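Local coordinates for tylactone synthase starter module and modules 1 & 2 (Streptomyces fradiae, PDB 2Z5L), which probably reduces the beta-keto group of a growing polyketide with NADPH, through the first ketoreductase of the tylosin assembly line, at residues Gly266-Ala270 / Ile271-Leu275. Numbering follows the deposited sequence.
Sequences GGMGA and IGRRL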
# COMPACT_ATOMS: atom_id res chain seq x y z
N GLY A 266 5.44 -5.56 17.38
CA GLY A 266 5.01 -4.24 17.80
C GLY A 266 4.05 -4.39 18.96
O GLY A 266 3.07 -3.66 19.09
N GLY A 267 4.32 -5.36 19.82
CA GLY A 267 3.45 -5.60 20.97
C GLY A 267 3.49 -4.54 22.07
O GLY A 267 2.64 -4.56 22.96
N MET A 268 4.46 -3.63 22.06
CA MET A 268 4.49 -2.61 23.10
C MET A 268 3.95 -1.28 22.54
O MET A 268 4.14 -0.22 23.13
CB MET A 268 5.91 -2.45 23.65
CG MET A 268 6.41 -3.70 24.41
SD MET A 268 5.47 -3.96 25.97
CE MET A 268 6.34 -2.86 27.01
N GLY A 269 3.26 -1.36 21.39
CA GLY A 269 2.66 -0.21 20.75
C GLY A 269 1.21 -0.10 21.18
O GLY A 269 0.68 -1.01 21.83
N ALA A 270 0.54 1.00 20.82
CA ALA A 270 -0.86 1.20 21.23
C ALA A 270 -1.78 0.06 20.79
O ALA A 270 -2.62 -0.40 21.55
CB ALA A 270 -1.39 2.54 20.67
N ILE A 271 -1.62 -0.35 19.54
CA ILE A 271 -2.42 -1.44 19.02
C ILE A 271 -1.94 -2.75 19.66
O ILE A 271 -2.73 -3.51 20.23
CB ILE A 271 -2.30 -1.50 17.49
CG1 ILE A 271 -3.09 -0.34 16.88
CG2 ILE A 271 -2.80 -2.84 16.96
CD1 ILE A 271 -2.90 -0.15 15.38
N GLY A 272 -0.63 -2.99 19.60
CA GLY A 272 -0.06 -4.20 20.19
C GLY A 272 -0.59 -4.55 21.57
O GLY A 272 -1.14 -5.64 21.78
N ARG A 273 -0.44 -3.63 22.53
CA ARG A 273 -0.91 -3.88 23.89
C ARG A 273 -2.39 -4.27 23.92
O ARG A 273 -2.76 -5.28 24.52
CB ARG A 273 -0.64 -2.66 24.77
CG ARG A 273 0.84 -2.31 24.88
CD ARG A 273 1.15 -1.22 25.93
NE ARG A 273 2.49 -0.70 25.75
CZ ARG A 273 3.45 -0.72 26.67
NH1 ARG A 273 3.23 -1.25 27.88
NH2 ARG A 273 4.63 -0.20 26.39
N ARG A 274 -3.21 -3.48 23.24
CA ARG A 274 -4.65 -3.71 23.15
C ARG A 274 -4.99 -5.08 22.57
O ARG A 274 -5.89 -5.77 23.05
CB ARG A 274 -5.27 -2.63 22.27
CG ARG A 274 -6.66 -2.96 21.77
CD ARG A 274 -7.67 -2.61 22.81
NE ARG A 274 -7.61 -1.18 23.08
CZ ARG A 274 -8.50 -0.52 23.81
NH1 ARG A 274 -9.53 -1.18 24.34
NH2 ARG A 274 -8.38 0.79 24.00
N LEU A 275 -4.29 -5.44 21.51
CA LEU A 275 -4.50 -6.71 20.84
C LEU A 275 -4.18 -7.81 21.83
O LEU A 275 -4.95 -8.74 22.01
CB LEU A 275 -3.57 -6.81 19.64
CG LEU A 275 -4.08 -7.56 18.41
CD1 LEU A 275 -2.88 -7.91 17.52
CD2 LEU A 275 -4.85 -8.78 18.77
O HOH W 1 1.53 -1.63 18.19
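Arg273 turns its CG beside its own backbone N (chi1 -61°) and runs extended from CG to NE, which carries its guanidinium back along the turn to Met268. Residues 266-270 link strand 261-265 to helix 270-281, and with Gly272 they match the glycine-rich GxGxxG pattern of Rossmann-fold short-chain dehydrogenases, with Gly267, Gly269 and Gly272 at the glycine positions. In that family this turn lies at the dinucleotide cofactor, so a similar role is likely here. Met268, bent at chi2 and chi3, folds its thioether over one face of the Arg273 guanidinium. Met268 SD stands 3.7 Å above the plane of that group, nearer its border than its centre.

The carbonyl O of Met268 receives two bonds from Arg273. Arg273 NH2 lies 3.3 Å from Met268 O, tilted 22° from the carbonyl plane. Arg273 NE adds a weak bond to Met268 O at 3.1 Å. Arg273 NH2 also bonds Pro298 O, so the guanidinium links the turn to the loop before helix 300-308.

Gly266 to Gly269 form a type I beta turn, and Gly269 is the N-cap of the helix. Arg273 N donates to Gly269 O at 2.9 Å, almost straight at 174°, and closes the first helical turn. Gly272 packs its CA against the turn, its CA-H pointing to Gly266 O, with Gly272 CA 3.4 Å from that O. The end of Arg274 leads away from the turn, and its NH1 forms a salt bridge with Asp458 of helix 457-470. One water bridges the turn and the helix. Its O accepts from Gly272 N at 2.9 Å. The same water O donates to Gly266 O at 2.7 Å.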